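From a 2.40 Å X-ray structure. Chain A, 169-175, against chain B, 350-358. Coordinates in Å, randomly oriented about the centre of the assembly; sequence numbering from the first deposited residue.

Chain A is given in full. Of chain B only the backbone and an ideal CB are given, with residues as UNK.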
# COMPACT_ATOMS: atom_id res chain seq x y z
N TYR A 169 -24.94 3.42 -8.06
CA TYR A 169 -23.64 3.99 -8.47
C TYR A 169 -22.78 4.15 -7.22
O TYR A 169 -22.89 5.14 -6.49
CB TYR A 169 -23.86 5.33 -9.17
CG TYR A 169 -22.78 5.84 -10.12
CD1 TYR A 169 -21.88 4.97 -10.77
CD2 TYR A 169 -22.72 7.20 -10.42
CE1 TYR A 169 -20.92 5.47 -11.68
CE2 TYR A 169 -21.79 7.73 -11.32
CZ TYR A 169 -20.90 6.88 -11.94
OH TYR A 169 -20.05 7.49 -12.80
N VAL A 170 -21.91 3.18 -6.98
CA VAL A 170 -21.30 2.96 -5.68
C VAL A 170 -19.99 3.73 -5.58
O VAL A 170 -19.14 3.64 -6.47
CB VAL A 170 -21.05 1.46 -5.46
CG1 VAL A 170 -20.27 1.24 -4.17
CG2 VAL A 170 -22.38 0.70 -5.49
N GLY A 171 -19.80 4.45 -4.47
CA GLY A 171 -18.51 5.04 -4.18
C GLY A 171 -18.58 6.11 -3.11
O GLY A 171 -19.64 6.41 -2.55
N ASP A 172 -17.41 6.69 -2.84
CA ASP A 172 -17.28 7.71 -1.80
C ASP A 172 -15.99 8.50 -2.01
O ASP A 172 -15.10 8.07 -2.74
CB ASP A 172 -17.31 7.09 -0.41
CG ASP A 172 -18.07 7.94 0.58
OD1 ASP A 172 -18.90 8.76 0.13
OD2 ASP A 172 -17.84 7.79 1.79
N ASP A 173 -15.92 9.68 -1.41
CA ASP A 173 -14.71 10.50 -1.45
C ASP A 173 -14.53 11.19 -0.12
O ASP A 173 -15.51 11.60 0.50
CB ASP A 173 -14.75 11.55 -2.58
CG ASP A 173 -14.82 10.91 -3.98
OD1 ASP A 173 -15.98 10.69 -4.41
OD2 ASP A 173 -13.75 10.63 -4.61
N TRP A 174 -13.28 11.26 0.35
CA TRP A 174 -12.97 12.04 1.54
C TRP A 174 -12.61 13.49 1.21
O TRP A 174 -12.43 14.30 2.13
CB TRP A 174 -11.82 11.40 2.34
CG TRP A 174 -10.50 11.41 1.63
CD1 TRP A 174 -9.52 12.37 1.73
CD2 TRP A 174 -9.99 10.41 0.73
NE1 TRP A 174 -8.44 12.01 0.94
CE2 TRP A 174 -8.71 10.82 0.32
CE3 TRP A 174 -10.50 9.20 0.24
CZ2 TRP A 174 -7.93 10.06 -0.57
CZ3 TRP A 174 -9.73 8.45 -0.64
CH2 TRP A 174 -8.46 8.90 -1.05
N VAL A 175 -12.48 13.82 -0.06
CA VAL A 175 -12.29 15.19 -0.49
C VAL A 175 -12.94 15.32 -1.86
O VAL A 175 -13.02 14.35 -2.63
CB VAL A 175 -10.79 15.56 -0.51
CG1 VAL A 175 -10.03 14.68 -1.50
CG2 VAL A 175 -10.62 17.08 -0.82
N UNK B 350 -10.68 4.58 9.18
CA UNK B 350 -11.27 5.91 9.25
C UNK B 350 -10.39 6.91 8.51
O UNK B 350 -9.17 6.79 8.56
CB UNK B 350 -11.47 6.34 10.71
N UNK B 351 -10.99 7.88 7.79
CA UNK B 351 -12.42 8.04 7.51
C UNK B 351 -12.96 6.99 6.58
O UNK B 351 -12.23 6.50 5.73
CB UNK B 351 -12.69 9.42 6.91
N UNK B 352 -14.25 6.69 6.71
CA UNK B 352 -14.84 5.60 5.95
C UNK B 352 -14.78 5.76 4.43
O UNK B 352 -14.69 4.72 3.76
CB UNK B 352 -16.30 5.44 6.37
N UNK B 353 -14.82 6.96 3.84
CA UNK B 353 -14.50 7.04 2.40
C UNK B 353 -13.06 6.68 2.09
O UNK B 353 -12.78 6.13 1.01
CB UNK B 353 -14.78 8.45 1.88
N UNK B 354 -12.13 6.95 2.99
CA UNK B 354 -10.75 6.56 2.74
C UNK B 354 -10.53 5.08 3.02
O UNK B 354 -9.90 4.38 2.23
CB UNK B 354 -9.80 7.40 3.59
N UNK B 355 -11.04 4.58 4.15
CA UNK B 355 -10.88 3.16 4.47
C UNK B 355 -11.37 2.28 3.33
O UNK B 355 -10.74 1.26 3.02
CB UNK B 355 -11.63 2.81 5.76
N UNK B 356 -12.45 2.68 2.66
CA UNK B 356 -13.05 1.81 1.66
C UNK B 356 -12.06 1.46 0.56
O UNK B 356 -11.95 0.29 0.16
CB UNK B 356 -14.29 2.47 1.06
N UNK B 357 -11.33 2.46 0.06
CA UNK B 357 -10.41 2.21 -1.04
C UNK B 357 -9.05 1.71 -0.56
O UNK B 357 -8.41 0.92 -1.26
CB UNK B 357 -10.23 3.49 -1.87
N UNK B 358 -8.59 2.14 0.62
CA UNK B 358 -7.33 1.61 1.11
C UNK B 358 -7.45 0.13 1.41
O UNK B 358 -6.49 -0.63 1.20
CB UNK B 358 -6.88 2.37 2.36

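Position 350 lies before the helix, its CB with nothing of chain A within 5.5 Å. Chain A sets no rule here; the residue is Tyr350(B), which makes no contact.

At 351 the CB points toward chain A, 5.1 Å from Trp174(A) CB. The peptide bond before it is cis, which strongly favours proline, and phi of -70° fits. It is Pro351(B), whose CG lies 4.4 Å from Trp174(A) CB.

Position 352 points sideways, its CB 5.4 Å from Asp172(A) OD2. A long basic side chain might seek that charge, yet Arg352(B) CB, 5.5 Å from Asp172(A) OD2, is its nearest approach; the chain folds back along its own helix, and no salt bridge forms.

Position 353 is the point of closest backbone approach, CA to CA of Asp172(A) 5.1 Å. The ideal CB already sits 3.4 Å from Asp173(A) C and 3.5 Å from Trp174(A) N, so a compact residue is called for: Ala, Ser or, in the first turn of a helix with phi of -65°, proline. Pro353(B) fills it, with CB 3.1 Å from Asp172(A) OD2 and CG 3.9 Å from Trp174(A) CB.

At 354 the CB points sideways but lies 3.9 Å from Trp174(A) CE3. An aliphatic chain able to reach over the indole would suit: Leu, Ile or Met. Leu354(B), chi1 t, puts CD1 4.0 Å from the centroid of the six-membered ring of Trp174(A), 10° off the normal, a CH-pi contact over the face.

Position 355 points away, and chain A asks nothing of it; it is Ala355(B).

Position 356 points toward chain A with no atom within 5.5 Å of its CB, so only a long side chain, Lys, Arg, Gln or Met, could span the gap. Arg356(B) brings NH1 within 3.4 Å of Val170(A) CG1, laying one guanidinium face over Gly171(A) CA and Asp172(A) N. It packs as a flat plate, with no hydrogen bond to this stretch.

At 357 the CB points toward chain A, 5.1 Å from Trp174(A) CZ3, and Asp172(A) N, 7.9 Å from that CB, offers a donor. Gln and Glu would stop short; a para-hydroxyl on an aromatic ring spans the distance and lets the ring pack by the indole. Tyr357(B) does both: Asp172(A) N donates to its OH at 3.1 Å, and a water bridges that OH to Val170(A) O. The OH also lies 3.4 Å from Gly171(A) CA, where a CB would crowd it.

Position 358 points sideways, beyond reach; Met358(B) makes no contact.

Chain B 350-358: YPRPLARYM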
# COMPACT_ATOMS: atom_id res chain seq x y z
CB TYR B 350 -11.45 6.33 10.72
CG TYR B 350 -12.29 7.56 10.95
CD1 TYR B 350 -11.77 8.82 10.74
CD2 TYR B 350 -13.59 7.46 11.40
CE1 TYR B 350 -12.54 9.96 10.95
CE2 TYR B 350 -14.36 8.59 11.61
CZ TYR B 350 -13.83 9.84 11.38
OH TYR B 350 -14.59 10.98 11.59
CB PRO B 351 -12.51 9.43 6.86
CG PRO B 351 -11.12 9.77 6.42
CD PRO B 351 -10.24 9.10 7.46
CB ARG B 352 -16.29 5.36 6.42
CG ARG B 352 -16.40 4.13 7.35
CD ARG B 352 -15.87 2.89 6.63
NE ARG B 352 -16.60 2.69 5.38
CZ ARG B 352 -16.13 2.06 4.31
NH1 ARG B 352 -14.90 1.54 4.32
NH2 ARG B 352 -16.89 1.95 3.23
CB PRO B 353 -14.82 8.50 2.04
CG PRO B 353 -14.94 9.22 3.35
CD PRO B 353 -15.45 8.20 4.31
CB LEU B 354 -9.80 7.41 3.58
CG LEU B 354 -8.39 6.85 3.71
CD1 LEU B 354 -7.59 7.13 2.45
CD2 LEU B 354 -7.74 7.47 4.93
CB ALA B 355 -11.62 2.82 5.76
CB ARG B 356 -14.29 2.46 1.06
CG ARG B 356 -14.68 1.81 -0.25
CD ARG B 356 -15.36 2.81 -1.15
NE ARG B 356 -16.71 3.12 -0.69
CZ ARG B 356 -17.81 2.48 -1.10
NH1 ARG B 356 -17.72 1.49 -1.97
NH2 ARG B 356 -18.99 2.85 -0.63
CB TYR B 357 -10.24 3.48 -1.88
CG TYR B 357 -11.54 3.93 -2.51
CD1 TYR B 357 -12.07 3.25 -3.60
CD2 TYR B 357 -12.23 5.02 -2.01
CE1 TYR B 357 -13.25 3.63 -4.18
CE2 TYR B 357 -13.42 5.42 -2.58
CZ TYR B 357 -13.93 4.73 -3.66
OH TYR B 357 -15.12 5.13 -4.22
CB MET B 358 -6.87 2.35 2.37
CG MET B 358 -6.63 3.83 2.20
SD MET B 358 -5.43 4.17 0.92
CE MET B 358 -4.16 2.95 1.32
O HOH W 1 -16.24 3.78 -6.24
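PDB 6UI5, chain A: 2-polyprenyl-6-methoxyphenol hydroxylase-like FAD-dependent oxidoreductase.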